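Local coordinates for protein glutamate--tRNA ligase (PDB 6B1Z) that probably charges tRNA(Glu) with glutamate in an ATP-dependent reaction, as a class I glutamyl-tRNA synthetase, at residues D100-Q105 with D218-I223; D403-N406 with F411-A414. All blocks are in the same frame, centred on the assembly; numbering follows the deposited sequence.

The two contacts lie on opposite sides of the centre of an elongated chain, their centres 61 Å apart and their nearest atoms still about 41 Å apart, each about 31 Å from the chain's centre. Contact 1 belongs to the class I catalytic domain and joins helices far apart in sequence, with more than a hundred residues between its segments. Contact 2 is local, a helix end meeting the loop that follows it, in the anticodon-binding domain. In contact 1 a 1,2-ethanediol, probably from the crystallisation liquor, is held by Asp218; in contact 2 a formic acid of similar origin lies about 5 Å from the Phe412 side chain.

Contact 1 of 2, residues D100-Q105 with D218-I223; sequences DRYTEQ and DHEMKI. With EDO (1,2-ethanediol), chain V.
Tyr102 and Glu220 reach for each other from opposite directions and carry most of this surface contact between helix 96-106 and the end of helix 210-220. The polar part is a hydroxyl-carboxylate meeting: Tyr102 OH lies 2.7 Å from Glu220 OE2, a weak hydrogen bond. Ring and carboxylate planes are 61° apart. The bend of Glu220 at chi2 (-59°) turns the carboxylate toward the hydroxyl end of the tyrosine, with Glu220 CD 3.7 Å from Tyr102 CE2.

The charged part is looser. Glu220 OE1 lies at the edge of the Arg101 guanidinium, near its plane and 3.7 Å from Arg101 NH2, in a long salt bridge that is also spanned by one water. That water accepts from Arg101 NH2 at 2.9 Å, donates to Glu220 OE1 and also bonds to Tyr102 OH, so one solvent molecule ties all three side chains together.

Trp248 stacks on His219 and meets the Tyr102 ring edge-to-face. Two residues before Glu220, Asp218 OD1 accepts a bond from O2 of a 1,2-ethanediol, while its OD2 pairs with Arg15 and Arg49. The helix stops just past Glu220 in a Schellman motif: Lys222, at positive phi, is the C-prime residue, with Ile223 N bonded to Asp218 O and Lys222 N to His219 O.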
loop_
_atom_site.group_PDB
_atom_site.type_symbol
_atom_site.label_atom_id
_atom_site.label_comp_id
_atom_site.label_asym_id
_atom_site.label_seq_id
_atom_site.Cartn_x
_atom_site.Cartn_y
_atom_site.Cartn_z
ATOM N N ASP A 100 18.989 -0.572 -28.451
ATOM C CA ASP A 100 19.710 -1.128 -29.598
ATOM C C ASP A 100 21.187 -0.764 -29.552
ATOM O O ASP A 100 22.051 -1.595 -29.857
ATOM C CB ASP A 100 19.092 -0.621 -30.899
ATOM C CG ASP A 100 17.755 -1.260 -31.204
ATOM O OD1 ASP A 100 17.344 -2.212 -30.511
ATOM O OD2 ASP A 100 17.093 -0.768 -32.149
ATOM N N ARG A 101 21.492 0.475 -29.170
ATOM C CA ARG A 101 22.878 0.917 -29.051
ATOM C C ARG A 101 23.649 0.031 -28.079
ATOM O O ARG A 101 24.765 -0.416 -28.379
ATOM C CB ARG A 101 22.892 2.388 -28.609
ATOM C CG ARG A 101 24.253 2.991 -28.308
ATOM C CD ARG A 101 24.211 4.530 -28.385
ATOM N NE ARG A 101 23.704 5.170 -27.171
ATOM C CZ ARG A 101 22.559 5.847 -27.092
ATOM N NH1 ARG A 101 21.780 5.986 -28.161
ATOM N NH2 ARG A 101 22.193 6.395 -25.939
ATOM N N TYR A 102 23.051 -0.264 -26.921
ATOM C CA TYR A 102 23.752 -1.032 -25.901
ATOM C C TYR A 102 23.705 -2.525 -26.157
ATOM O O TYR A 102 24.607 -3.245 -25.708
ATOM C CB TYR A 102 23.200 -0.667 -24.524
ATOM C CG TYR A 102 23.580 0.755 -24.186
ATOM C CD1 TYR A 102 24.902 1.168 -24.259
ATOM C CD2 TYR A 102 22.616 1.701 -23.861
ATOM C CE1 TYR A 102 25.263 2.466 -23.977
ATOM C CE2 TYR A 102 22.970 3.002 -23.572
ATOM C CZ TYR A 102 24.293 3.376 -23.628
ATOM O OH TYR A 102 24.649 4.674 -23.346
ATOM N N THR A 103 22.707 -3.006 -26.895
ATOM C CA THR A 103 22.758 -4.385 -27.370
ATOM C C THR A 103 23.964 -4.597 -28.284
ATOM O O THR A 103 24.694 -5.587 -28.147
ATOM C CB THR A 103 21.450 -4.729 -28.085
ATOM O OG1 THR A 103 20.381 -4.730 -27.136
ATOM C CG2 THR A 103 21.529 -6.098 -28.740
ATOM N N GLU A 104 24.202 -3.664 -29.213
ATOM C CA GLU A 104 25.384 -3.756 -30.069
ATOM C C GLU A 104 26.661 -3.756 -29.232
ATOM O O GLU A 104 27.601 -4.515 -29.518
ATOM C CB GLU A 104 25.392 -2.605 -31.082
ATOM C CG GLU A 104 26.590 -2.635 -32.026
ATOM C CD GLU A 104 26.721 -1.375 -32.864
ATOM O OE1 GLU A 104 25.843 -0.492 -32.759
ATOM O OE2 GLU A 104 27.709 -1.270 -33.624
ATOM N N GLN A 105 26.699 -2.937 -28.175
ATOM C CA GLN A 105 27.894 -2.855 -27.337
ATOM C C GLN A 105 28.160 -4.175 -26.621
ATOM O O GLN A 105 29.282 -4.702 -26.669
ATOM C CB GLN A 105 27.764 -1.714 -26.327
ATOM C CG GLN A 105 29.019 -1.522 -25.484
ATOM C CD GLN A 105 28.880 -0.452 -24.429
ATOM O OE1 GLN A 105 28.232 0.578 -24.648
ATOM N NE2 GLN A 105 29.499 -0.679 -23.274
ATOM N N ASP A 218 19.253 2.694 -15.528
ATOM C CA ASP A 218 19.854 3.231 -14.311
ATOM C C ASP A 218 21.161 3.945 -14.628
ATOM O O ASP A 218 21.460 4.999 -14.056
ATOM C CB ASP A 218 20.045 2.119 -13.281
ATOM C CG ASP A 218 18.729 1.640 -12.716
ATOM O OD1 ASP A 218 18.700 0.560 -12.097
ATOM O OD2 ASP A 218 17.715 2.372 -12.907
ATOM N N HIS A 219 21.937 3.412 -15.573
ATOM C CA HIS A 219 23.139 4.102 -16.022
ATOM C C HIS A 219 22.796 5.414 -16.723
ATOM O O HIS A 219 23.322 6.477 -16.361
ATOM C CB HIS A 219 23.936 3.177 -16.945
ATOM C CG HIS A 219 25.178 3.804 -17.498
ATOM N ND1 HIS A 219 26.309 4.008 -16.738
ATOM C CD2 HIS A 219 25.462 4.274 -18.733
ATOM C CE1 HIS A 219 27.240 4.575 -17.483
ATOM N NE2 HIS A 219 26.752 4.751 -18.699
ATOM N N GLU A 220 21.911 5.358 -17.733
ATOM C CA GLU A 220 21.594 6.546 -18.519
ATOM C C GLU A 220 20.958 7.641 -17.669
ATOM O O GLU A 220 21.212 8.834 -17.899
ATOM C CB GLU A 220 20.666 6.184 -19.680
ATOM C CG GLU A 220 21.320 5.317 -20.750
ATOM C CD GLU A 220 22.531 5.967 -21.389
ATOM O OE1 GLU A 220 22.350 6.808 -22.292
ATOM O OE2 GLU A 220 23.667 5.639 -20.987
ATOM N N MET A 221 20.118 7.265 -16.703
ATOM C CA MET A 221 19.422 8.243 -15.871
ATOM C C MET A 221 20.229 8.630 -14.639
ATOM O O MET A 221 19.714 9.356 -13.779
ATOM C CB MET A 221 18.049 7.706 -15.457
ATOM C CG MET A 221 17.136 7.422 -16.641
ATOM S SD MET A 221 15.489 6.900 -16.141
ATOM C CE MET A 221 14.681 6.896 -17.754
ATOM N N LYS A 222 21.488 8.177 -14.559
ATOM C CA LYS A 222 22.424 8.578 -13.508
ATOM C C LYS A 222 21.863 8.266 -12.121
ATOM O O LYS A 222 22.008 9.046 -11.175
ATOM C CB LYS A 222 22.816 10.057 -13.645
ATOM C CG LYS A 222 23.455 10.359 -15.027
ATOM C CD LYS A 222 24.259 11.640 -15.028
ATOM C CE LYS A 222 24.727 11.986 -16.438
ATOM N NZ LYS A 222 25.560 10.910 -17.051
ATOM N N ILE A 223 21.227 7.100 -12.007
ATOM C CA ILE A 223 20.718 6.621 -10.724
ATOM C C ILE A 223 21.887 6.283 -9.805
ATOM O O ILE A 223 22.857 5.628 -10.213
ATOM C CB ILE A 223 19.811 5.402 -10.938
ATOM C CG1 ILE A 223 18.600 5.780 -11.803
ATOM C CG2 ILE A 223 19.368 4.795 -9.595
ATOM C CD1 ILE A 223 17.771 6.943 -11.246
HETATM C C1 EDO V . 18.778 -2.851 -12.101
HETATM O O1 EDO V . 18.667 -4.205 -12.547
HETATM C C2 EDO V . 20.114 -2.667 -11.404
HETATM O O2 EDO V . 20.554 -1.312 -11.568
HETATM O O HOH W 1 23.938 7.713 -24.041
#

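Contact 2 of 2, residues D403-N406 with F411-A414; sequences DIYN and FFHA
Tyr405, near the C-terminal end of helix 401-406, meets Phe412 and His413 of the loop after it, in the anticodon-binding domain, which is largely helical in this chain. Four residues separate the two segments. The chain runs on past the helix end and the tyrosine side chain reaches along it to the loop, where its ring meets Phe412 and its hydroxyl meets His413.

Phe411 comes first and mostly serves other neighbours: its side chain packs on Ile390 and Met394 of helix 384-394 and on Leu490 and Met493 of helix 487-507. Its CB also sits 3.7 Å above the centre of the Phe412 ring, covering one face of it.

Phe412 is the apolar partner. Its CD2-CE2 side lies along the CD1-CE1 side of Tyr405, with CE2 3.6 Å from Tyr405 CD1 and approaching the tyrosine near its ring plane. The two rings are oblique, planes 38° apart and centroids 5.5 Å apart. Leu375 of helix 364-377 touches both rings, joining that helix to the cluster.

His413 follows, and here the contact turns polar. The tyrosine's CG stands anti to its backbone N (chi1 173°), carrying the ring out past Phe412 to the imidazole; the Tyr405 and His413 side chains cross at about a right angle. Val380 touches the side chains of both Phe412 and His413. A hydrogen bond joins Tyr405 OH and His413 NE2 at 3.1 Å, the hydroxyl oxygen lying in the imidazole plane at the ring's edge.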
loop_
_atom_site.group_PDB
_atom_site.type_symbol
_atom_site.label_atom_id
_atom_site.label_comp_id
_atom_site.label_asym_id
_atom_site.label_seq_id
_atom_site.Cartn_x
_atom_site.Cartn_y
_atom_site.Cartn_z
ATOM N N ASP A 403 -17.891 5.548 11.071
ATOM C CA ASP A 403 -18.281 5.056 12.396
ATOM C C ASP A 403 -19.131 6.079 13.138
ATOM O O ASP A 403 -19.955 5.705 13.981
ATOM C CB ASP A 403 -17.055 4.757 13.272
ATOM C CG ASP A 403 -16.140 3.700 12.704
ATOM O OD1 ASP A 403 -16.529 2.974 11.766
ATOM O OD2 ASP A 403 -15.015 3.600 13.246
ATOM N N ILE A 404 -18.914 7.372 12.870
ATOM C CA ILE A 404 -19.678 8.414 13.549
ATOM C C ILE A 404 -21.171 8.289 13.244
ATOM O O ILE A 404 -22.017 8.564 14.109
ATOM C CB ILE A 404 -19.123 9.794 13.148
ATOM C CG1 ILE A 404 -17.662 9.921 13.591
ATOM C CG2 ILE A 404 -19.962 10.933 13.782
ATOM C CD1 ILE A 404 -16.984 11.202 13.104
ATOM N N TYR A 405 -21.524 7.853 12.033
ATOM C CA TYR A 405 -22.921 7.527 11.760
ATOM C C TYR A 405 -23.280 6.120 12.231
ATOM O O TYR A 405 -24.276 5.925 12.937
ATOM C CB TYR A 405 -23.228 7.654 10.266
ATOM C CG TYR A 405 -24.629 7.154 9.957
ATOM C CD1 TYR A 405 -25.744 7.893 10.323
ATOM C CD2 TYR A 405 -24.827 5.918 9.346
ATOM C CE1 TYR A 405 -27.020 7.430 10.072
ATOM C CE2 TYR A 405 -26.102 5.441 9.097
ATOM C CZ TYR A 405 -27.194 6.208 9.460
ATOM O OH TYR A 405 -28.470 5.743 9.213
ATOM N N ASN A 406 -22.491 5.125 11.838
ATOM C CA ASN A 406 -22.918 3.747 12.061
ATOM C C ASN A 406 -23.051 3.424 13.540
ATOM O O ASN A 406 -23.896 2.606 13.919
ATOM C CB ASN A 406 -21.944 2.787 11.393
ATOM C CG ASN A 406 -22.078 2.787 9.889
ATOM O OD1 ASN A 406 -23.185 2.926 9.355
ATOM N ND2 ASN A 406 -20.964 2.618 9.197
ATOM N N PHE A 411 -28.845 9.291 16.887
ATOM C CA PHE A 411 -28.996 10.721 16.650
ATOM C C PHE A 411 -30.053 11.004 15.599
ATOM O O PHE A 411 -30.600 12.114 15.561
ATOM C CB PHE A 411 -27.671 11.353 16.203
ATOM C CG PHE A 411 -26.651 11.486 17.300
ATOM C CD1 PHE A 411 -26.871 12.329 18.384
ATOM C CD2 PHE A 411 -25.449 10.804 17.226
ATOM C CE1 PHE A 411 -25.915 12.469 19.382
ATOM C CE2 PHE A 411 -24.493 10.933 18.228
ATOM C CZ PHE A 411 -24.730 11.767 19.305
ATOM N N PHE A 412 -30.349 10.025 14.750
ATOM C CA PHE A 412 -31.184 10.219 13.577
ATOM C C PHE A 412 -32.419 9.331 13.542
ATOM O O PHE A 412 -33.345 9.628 12.779
ATOM C CB PHE A 412 -30.351 9.971 12.308
ATOM C CG PHE A 412 -28.981 10.586 12.359
ATOM C CD1 PHE A 412 -28.806 11.943 12.118
ATOM C CD2 PHE A 412 -27.871 9.814 12.665
ATOM C CE1 PHE A 412 -27.548 12.512 12.170
ATOM C CE2 PHE A 412 -26.610 10.379 12.720
ATOM C CZ PHE A 412 -26.451 11.727 12.472
ATOM N N HIS A 413 -32.464 8.267 14.344
ATOM C CA HIS A 413 -33.553 7.292 14.315
ATOM C C HIS A 413 -33.951 6.931 15.737
ATOM O O HIS A 413 -33.084 6.666 16.575
ATOM C CB HIS A 413 -33.141 6.019 13.564
ATOM C CG HIS A 413 -32.492 6.274 12.240
ATOM N ND1 HIS A 413 -33.195 6.719 11.140
ATOM C CD2 HIS A 413 -31.207 6.132 11.834
ATOM C CE1 HIS A 413 -32.371 6.844 10.115
ATOM N NE2 HIS A 413 -31.157 6.497 10.510
ATOM N N ALA A 414 -35.265 6.894 16.004
ATOM C CA ALA A 414 -35.734 6.478 17.316
ATOM C C ALA A 414 -35.616 4.963 17.475
ATOM O O ALA A 414 -35.707 4.217 16.496
ATOM C CB ALA A 414 -37.185 6.902 17.522
#